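Local coordinates for protein octopine dehydrogenase (Pecten maximus, PDB 3IQD) that catalyses the NADH-dependent reductive condensation of L-arginine with pyruvate to D-octopine, and the reverse oxidation of octopine, at residues A14-G19 with W146-K151; V5-G10 with V27-L32. All coordinates share one frame; numbering follows the deposited sequence.

From the N terminus the chain runs through strand 3-8, helix 12-22 and strand 27-32. Contact 2 pairs the two strands and closes the short loop that holds the helix. Contact 1 starts inside that loop, on residues 14-19 of the helix, and closes a much longer one by reaching residues 146-151, so the two cross rather than nest. The helix is the joint between them: His15, Thr16 and Leu17 meet strand 146-150, while Ser18 packs on Val7 and Val31 of the strand pair. Together they tie the first beta-alpha-beta unit to a strand much later in the chain, and both touch the dinucleotide, contact 2 near the adenosine ribose and contact 1 at the nicotinamide amide.

Contact 1 of 2, residues A14-G19 with W146-K151; sequences AHTLSG and WACRIK. With NAI (1,4-dihydronicotinamide adenine dinucleotide), chain B.
A first torsion of -50° splits the branches of Thr16 between two residues of strand 146-150: CG2, trans to the backbone N, drops onto Trp146, while OG1 swings toward Cys148. The methyl sits almost centrally over one face of the indole, with CG2 3.8 Å from the centroid of the six-membered ring and 13° off its normal, a CH-pi contact. Leu17 meets the same ring from another side, with CB 3.9 Å from Trp146 CH2 and CG at the ring edge. Threonine suits this place because its methyl serves the indole while OG1 is hydrogen-bonded to the backbone of Asn12. Further along the strand, Ile150 puts its slim end, CD1, over one face of the His15 imidazole, off toward the rim and 3.8 Å from the centroid. Both ring nitrogens are used, ND1 by Gly11 O and NE2 by Gly154 N, which fixes the ring's rotation, and Trp42 stacks on it. A leucine in place of His15 would probably leave Gly11 O and Gly154 N without these partners and deprive Ile150 CD1 of its aromatic face. The axes of residues 14-19 and 146-150 cross at 103°, and Cys148 O takes a weak hydrogen bond of 3.4 Å from the carboxamide N7N of NADH. The helix is the one that follows the glycine-rich turn of a Rossmann-type dinucleotide-binding fold, here backed by a strand that also lines the nicotinamide pocket.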
loop_
_atom_site.group_PDB
_atom_site.type_symbol
_atom_site.label_atom_id
_atom_site.label_comp_id
_atom_site.label_asym_id
_atom_site.label_seq_id
_atom_site.Cartn_x
_atom_site.Cartn_y
_atom_site.Cartn_z
ATOM N N ALA A 14 3.742 5.080 11.367
ATOM C CA ALA A 14 3.282 6.311 12.012
ATOM C C ALA A 14 4.319 6.859 12.989
ATOM O O ALA A 14 4.593 8.065 13.007
ATOM C CB ALA A 14 1.976 6.065 12.721
ATOM N N HIS A 15 4.892 5.964 13.797
ATOM C CA HIS A 15 5.985 6.322 14.694
ATOM C C HIS A 15 7.153 6.899 13.911
ATOM O O HIS A 15 7.673 7.956 14.263
ATOM C CB HIS A 15 6.447 5.112 15.500
ATOM C CG HIS A 15 5.619 4.842 16.715
ATOM N ND1 HIS A 15 4.341 4.329 16.646
ATOM C CD2 HIS A 15 5.894 4.993 18.032
ATOM C CE1 HIS A 15 3.863 4.181 17.870
ATOM N NE2 HIS A 15 4.787 4.575 18.729
ATOM N N THR A 16 7.549 6.217 12.841
ATOM C CA THR A 16 8.718 6.630 12.072
ATOM C C THR A 16 8.483 7.950 11.352
ATOM O O THR A 16 9.327 8.847 11.400
ATOM C CB THR A 16 9.156 5.552 11.070
ATOM O OG1 THR A 16 9.258 4.294 11.745
ATOM C CG2 THR A 16 10.505 5.906 10.474
ATOM N N LEU A 17 7.328 8.066 10.704
ATOM C CA LEU A 17 6.985 9.264 9.951
ATOM C C LEU A 17 6.815 10.454 10.886
ATOM O O LEU A 17 7.297 11.541 10.595
ATOM C CB LEU A 17 5.705 9.045 9.155
ATOM C CG LEU A 17 5.467 9.706 7.792
ATOM C CD1 LEU A 17 4.039 10.213 7.782
ATOM C CD2 LEU A 17 6.435 10.834 7.428
ATOM N N SER A 18 6.132 10.249 12.008
ATOM C CA SER A 18 5.985 11.302 13.006
ATOM C C SER A 18 7.355 11.728 13.495
ATOM O O SER A 18 7.626 12.919 13.623
ATOM C CB SER A 18 5.132 10.836 14.185
ATOM O OG SER A 18 3.800 10.596 13.777
ATOM N N GLY A 19 8.215 10.742 13.751
ATOM C CA GLY A 19 9.568 10.988 14.215
ATOM C C GLY A 19 10.357 11.792 13.208
ATOM O O GLY A 19 10.928 12.831 13.541
ATOM N N TRP A 146 10.328 2.714 4.646
ATOM C CA TRP A 146 11.279 2.039 5.529
ATOM C C TRP A 146 10.838 0.630 5.876
ATOM O O TRP A 146 9.659 0.289 5.761
ATOM C CB TRP A 146 11.463 2.826 6.831
ATOM C CG TRP A 146 11.338 4.302 6.668
ATOM C CD1 TRP A 146 12.326 5.174 6.317
ATOM C CD2 TRP A 146 10.150 5.084 6.833
ATOM N NE1 TRP A 146 11.828 6.452 6.260
ATOM C CE2 TRP A 146 10.495 6.426 6.571
ATOM C CE3 TRP A 146 8.827 4.780 7.177
ATOM C CZ2 TRP A 146 9.569 7.467 6.647
ATOM C CZ3 TRP A 146 7.907 5.808 7.253
ATOM C CH2 TRP A 146 8.283 7.139 6.990
ATOM N N ALA A 147 11.806 -0.182 6.283
ATOM C CA ALA A 147 11.534 -1.389 7.039
ATOM C C ALA A 147 11.739 -0.976 8.491
ATOM O O ALA A 147 12.863 -0.674 8.905
ATOM C CB ALA A 147 12.489 -2.503 6.640
ATOM N N CYS A 148 10.651 -0.924 9.253
ATOM C CA CYS A 148 10.707 -0.396 10.618
ATOM C C CYS A 148 9.928 -1.203 11.660
ATOM O O CYS A 148 8.969 -1.907 11.336
ATOM C CB CYS A 148 10.262 1.071 10.640
ATOM S SG CYS A 148 8.665 1.383 9.867
ATOM N N ARG A 149 10.363 -1.095 12.913
ATOM C CA ARG A 149 9.673 -1.720 14.032
ATOM C C ARG A 149 9.750 -0.846 15.288
ATOM O O ARG A 149 10.800 -0.282 15.599
ATOM C CB ARG A 149 10.232 -3.124 14.304
ATOM C CG ARG A 149 9.338 -3.982 15.177
ATOM C CD ARG A 149 9.084 -5.339 14.539
ATOM N NE ARG A 149 10.112 -6.326 14.876
ATOM C CZ ARG A 149 10.462 -7.352 14.102
ATOM N NH1 ARG A 149 9.882 -7.530 12.918
ATOM N NH2 ARG A 149 11.404 -8.197 14.508
ATOM N N ILE A 150 8.622 -0.726 15.985
ATOM C CA ILE A 150 8.562 -0.069 17.285
ATOM C C ILE A 150 9.357 -0.895 18.292
ATOM O O ILE A 150 9.260 -2.126 18.306
ATOM C CB ILE A 150 7.104 0.065 17.772
ATOM C CG1 ILE A 150 6.313 1.002 16.852
ATOM C CG2 ILE A 150 7.055 0.548 19.216
ATOM C CD1 ILE A 150 4.806 0.832 16.929
ATOM N N LYS A 151 10.151 -0.220 19.119
ATOM C CA LYS A 151 10.895 -0.898 20.172
ATOM C C LYS A 151 10.301 -0.589 21.543
ATOM O O LYS A 151 10.288 -1.435 22.442
ATOM C CB LYS A 151 12.383 -0.539 20.108
ATOM C CG LYS A 151 13.115 -1.236 18.955
ATOM C CD LYS A 151 14.443 -1.864 19.392
ATOM C CE LYS A 151 15.616 -0.894 19.250
ATOM N NZ LYS A 151 16.925 -1.610 19.250
HETATM P PA NAI B . 1.082 -1.525 11.939
HETATM O O1A NAI B . 0.590 -2.925 11.957
HETATM O O2A NAI B . 2.253 -1.324 12.821
HETATM O O5B NAI B . -0.115 -0.552 12.362
HETATM C C5B NAI B . -0.898 -0.791 13.504
HETATM C C4B NAI B . -1.846 0.392 13.601
HETATM O O4B NAI B . -3.039 0.134 12.881
HETATM C C3B NAI B . -2.275 0.703 15.018
HETATM O O3B NAI B . -1.358 1.557 15.641
HETATM C C2B NAI B . -3.606 1.380 14.799
HETATM O O2B NAI B . -3.429 2.769 14.634
HETATM C C1B NAI B . -4.135 0.756 13.513
HETATM N N9A NAI B . -5.168 -0.247 13.849
HETATM C C8A NAI B . -4.971 -1.559 14.215
HETATM N N7A NAI B . -6.175 -2.133 14.451
HETATM C C5A NAI B . -7.138 -1.208 14.250
HETATM C C6A NAI B . -8.527 -1.266 14.348
HETATM N N6A NAI B . -9.128 -2.450 14.316
HETATM N N1A NAI B . -9.276 -0.131 14.075
HETATM C C2A NAI B . -8.644 1.046 13.697
HETATM N N3A NAI B . -7.261 1.094 13.600
HETATM C C4A NAI B . -6.521 -0.017 13.871
HETATM O O3 NAI B . 1.405 -1.073 10.427
HETATM P PN NAI B . 2.840 -0.492 9.980
HETATM O O1N NAI B . 3.888 -1.433 10.421
HETATM O O2N NAI B . 2.968 0.946 10.353
HETATM O O5D NAI B . 2.704 -0.605 8.386
HETATM C C5D NAI B . 1.791 0.215 7.688
HETATM C C4D NAI B . 1.507 -0.394 6.322
HETATM O O4D NAI B . 2.708 -0.452 5.579
HETATM C C3D NAI B . 0.973 -1.812 6.443
HETATM O O3D NAI B . -0.114 -1.951 5.562
HETATM C C2D NAI B . 2.114 -2.709 6.008
HETATM O O2D NAI B . 1.635 -3.786 5.236
HETATM C C1D NAI B . 3.012 -1.781 5.191
HETATM N N1N NAI B . 4.459 -2.056 5.348
HETATM C C2N NAI B . 5.044 -2.267 6.578
HETATM C C3N NAI B . 6.418 -2.524 6.679
HETATM C C7N NAI B . 7.133 -2.277 7.978
HETATM O O7N NAI B . 6.404 -1.972 9.146
HETATM N N7N NAI B . 8.464 -2.352 7.999
HETATM C C4N NAI B . 7.190 -2.565 5.513
HETATM C C5N NAI B . 6.599 -2.342 4.271
HETATM C C6N NAI B . 5.227 -2.084 4.207
#

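Contact 2 of 2, residues V5-G10 with V27-L32. With NAI (1,4-dihydronicotinamide adenine dinucleotide), chain B.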
loop_
_atom_site.group_PDB
_atom_site.type_symbol
_atom_site.label_atom_id
_atom_site.label_comp_id
_atom_site.label_asym_id
_atom_site.label_seq_id
_atom_site.Cartn_x
_atom_site.Cartn_y
_atom_site.Cartn_z
ATOM N N VAL A 5 1.657 18.932 8.917
ATOM C CA VAL A 5 1.417 17.549 8.527
ATOM C C VAL A 5 0.633 16.801 9.602
ATOM O O VAL A 5 0.976 16.846 10.785
ATOM C CB VAL A 5 2.736 16.796 8.216
ATOM C CG1 VAL A 5 2.445 15.385 7.716
ATOM C CG2 VAL A 5 3.569 17.557 7.187
ATOM N N CYS A 6 -0.431 16.127 9.179
ATOM C CA CYS A 6 -1.153 15.225 10.052
ATOM C C CYS A 6 -0.772 13.788 9.727
ATOM O O CYS A 6 -1.057 13.301 8.630
ATOM C CB CYS A 6 -2.658 15.421 9.903
ATOM S SG CYS A 6 -3.634 14.324 10.949
ATOM N N VAL A 7 -0.115 13.119 10.672
ATOM C CA VAL A 7 0.215 11.699 10.527
ATOM C C VAL A 7 -0.897 10.855 11.147
ATOM O O VAL A 7 -1.189 10.971 12.343
ATOM C CB VAL A 7 1.577 11.339 11.165
ATOM C CG1 VAL A 7 1.905 9.875 10.935
ATOM C CG2 VAL A 7 2.686 12.220 10.603
ATOM N N CYS A 8 -1.520 10.020 10.313
ATOM C CA CYS A 8 -2.618 9.152 10.732
ATOM C C CYS A 8 -2.150 7.724 11.011
ATOM O O CYS A 8 -1.621 7.045 10.125
ATOM C CB CYS A 8 -3.737 9.161 9.685
ATOM S SG CYS A 8 -4.574 10.758 9.537
ATOM N N GLY A 9 -2.349 7.279 12.249
ATOM C CA GLY A 9 -1.954 5.935 12.669
ATOM C C GLY A 9 -1.066 5.922 13.894
ATOM O O GLY A 9 -0.585 6.970 14.333
ATOM N N GLY A 10 -0.849 4.728 14.442
ATOM C CA GLY A 10 0.031 4.538 15.599
ATOM C C GLY A 10 0.922 3.312 15.456
ATOM O O GLY A 10 1.427 2.780 16.445
ATOM N N VAL A 27 8.286 22.509 10.135
ATOM C CA VAL A 27 7.286 21.454 10.047
ATOM C C VAL A 27 6.616 21.236 11.399
ATOM O O VAL A 27 7.278 21.111 12.432
ATOM C CB VAL A 27 7.867 20.130 9.502
ATOM C CG1 VAL A 27 6.780 19.066 9.419
ATOM C CG2 VAL A 27 8.463 20.342 8.131
ATOM N N GLU A 28 5.292 21.209 11.373
ATOM C CA GLU A 28 4.489 21.024 12.559
ATOM C C GLU A 28 3.703 19.739 12.352
ATOM O O GLU A 28 2.958 19.614 11.375
ATOM C CB GLU A 28 3.559 22.226 12.732
ATOM C CG GLU A 28 2.427 22.039 13.726
ATOM C CD GLU A 28 1.476 23.226 13.762
ATOM O OE1 GLU A 28 1.945 24.386 13.645
ATOM O OE2 GLU A 28 0.256 22.992 13.915
ATOM N N VAL A 29 3.886 18.776 13.253
ATOM C CA VAL A 29 3.238 17.479 13.106
ATOM C C VAL A 29 2.132 17.297 14.131
ATOM O O VAL A 29 2.347 17.489 15.325
ATOM C CB VAL A 29 4.253 16.302 13.172
ATOM C CG1 VAL A 29 3.542 14.958 13.033
ATOM C CG2 VAL A 29 5.299 16.445 12.080
ATOM N N ARG A 30 0.945 16.948 13.642
ATOM C CA ARG A 30 -0.163 16.526 14.491
ATOM C C ARG A 30 -0.385 15.048 14.221
ATOM O O ARG A 30 -0.604 14.654 13.078
ATOM C CB ARG A 30 -1.452 17.298 14.167
ATOM C CG ARG A 30 -1.334 18.827 14.139
ATOM C CD ARG A 30 -1.125 19.347 12.715
ATOM N NE ARG A 30 -1.379 20.785 12.607
ATOM C CZ ARG A 30 -2.535 21.330 12.228
ATOM N NH1 ARG A 30 -3.577 20.569 11.916
ATOM N NH2 ARG A 30 -2.652 22.646 12.160
ATOM N N VAL A 31 -0.302 14.224 15.259
ATOM C CA VAL A 31 -0.553 12.796 15.109
ATOM C C VAL A 31 -2.029 12.513 15.372
ATOM O O VAL A 31 -2.553 12.846 16.440
ATOM C CB VAL A 31 0.335 11.946 16.048
ATOM C CG1 VAL A 31 0.062 10.463 15.857
ATOM C CG2 VAL A 31 1.808 12.230 15.800
ATOM N N LEU A 32 -2.698 11.916 14.388
ATOM C CA LEU A 32 -4.067 11.441 14.570
ATOM C C LEU A 32 -4.116 9.920 14.611
ATOM O O LEU A 32 -3.571 9.241 13.733
ATOM C CB LEU A 32 -4.996 11.965 13.470
ATOM C CG LEU A 32 -6.483 11.592 13.562
ATOM C CD1 LEU A 32 -7.132 12.174 14.814
ATOM C CD2 LEU A 32 -7.247 12.033 12.320
HETATM P PA NAI B . 1.082 -1.525 11.939
HETATM O O1A NAI B . 0.590 -2.925 11.957
HETATM O O2A NAI B . 2.253 -1.324 12.821
HETATM O O5B NAI B . -0.115 -0.552 12.362
HETATM C C5B NAI B . -0.898 -0.791 13.504
HETATM C C4B NAI B . -1.846 0.392 13.601
HETATM O O4B NAI B . -3.039 0.134 12.881
HETATM C C3B NAI B . -2.275 0.703 15.018
HETATM O O3B NAI B . -1.358 1.557 15.641
HETATM C C2B NAI B . -3.606 1.380 14.799
HETATM O O2B NAI B . -3.429 2.769 14.634
HETATM C C1B NAI B . -4.135 0.756 13.513
HETATM N N9A NAI B . -5.168 -0.247 13.849
HETATM C C8A NAI B . -4.971 -1.559 14.215
HETATM N N7A NAI B . -6.175 -2.133 14.451
HETATM C C5A NAI B . -7.138 -1.208 14.250
HETATM C C6A NAI B . -8.527 -1.266 14.348
HETATM N N6A NAI B . -9.128 -2.450 14.316
HETATM N N1A NAI B . -9.276 -0.131 14.075
HETATM C C2A NAI B . -8.644 1.046 13.697
HETATM N N3A NAI B . -7.261 1.094 13.600
HETATM C C4A NAI B . -6.521 -0.017 13.871
HETATM O O3 NAI B . 1.405 -1.073 10.427
HETATM P PN NAI B . 2.840 -0.492 9.980
HETATM O O1N NAI B . 3.888 -1.433 10.421
HETATM O O2N NAI B . 2.968 0.946 10.353
HETATM O O5D NAI B . 2.704 -0.605 8.386
HETATM C C5D NAI B . 1.791 0.215 7.688
HETATM C C4D NAI B . 1.507 -0.394 6.322
HETATM O O4D NAI B . 2.708 -0.452 5.579
HETATM C C3D NAI B . 0.973 -1.812 6.443
HETATM O O3D NAI B . -0.114 -1.951 5.562
HETATM C C2D NAI B . 2.114 -2.709 6.008
HETATM O O2D NAI B . 1.635 -3.786 5.236
HETATM C C1D NAI B . 3.012 -1.781 5.191
HETATM N N1N NAI B . 4.459 -2.056 5.348
HETATM C C2N NAI B . 5.044 -2.267 6.578
HETATM C C3N NAI B . 6.418 -2.524 6.679
HETATM C C7N NAI B . 7.133 -2.277 7.978
HETATM O O7N NAI B . 6.404 -1.972 9.146
HETATM N N7N NAI B . 8.464 -2.352 7.999
HETATM C C4N NAI B . 7.190 -2.565 5.513
HETATM C C5N NAI B . 6.599 -2.342 4.271
HETATM C C6N NAI B . 5.227 -2.084 4.207
#
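Val7 and Val29 meet at an angle across the parallel strands 3-8 and 27-32, which with helix 12-22 between them form the first beta-alpha-beta unit of the NADH-binding Rossmann-type fold. Val7 is level with Val31, but with CG1 anti to the backbone N (chi1 -177°) its other methyl, CG2, lies opposite the carbonyl carbon and leans back to Val29, stopping 3.8 Å from Val29 CG1. Val5 CG2 leans back to Val27 CG1 in the same way. Branched, apolar valines suit this face, for Val7, Val29 and Val31 pack against helix 12-22. On the other face Cys6 leans forward instead: its SG comes 3.7 Å from Leu32 CB, and both side chains reach helix 76-80. Here a compact thiol and a longer leucine pack side by side against that helix. Arg30, on this face too, bends at chi2 and brings NE 3.0 Å from Glu28 OE2, a salt bridge that meets the oxygen on its anti side and 32° out of the carboxylate plane; NH1 binds the carbonyls of Ala79 and Ser81. Five backbone hydrogen bonds join the segments, the last, Gly9 N to Leu32 O (2.7 Å), just past the end of strand 3-8. Gly9 has a phi of 126°, at which a CB would press on the preceding carbonyl oxygen. One residue on, Gly10 N gives a weak hydrogen bond of 3.2 Å to the ribose oxygen O2B of NADH.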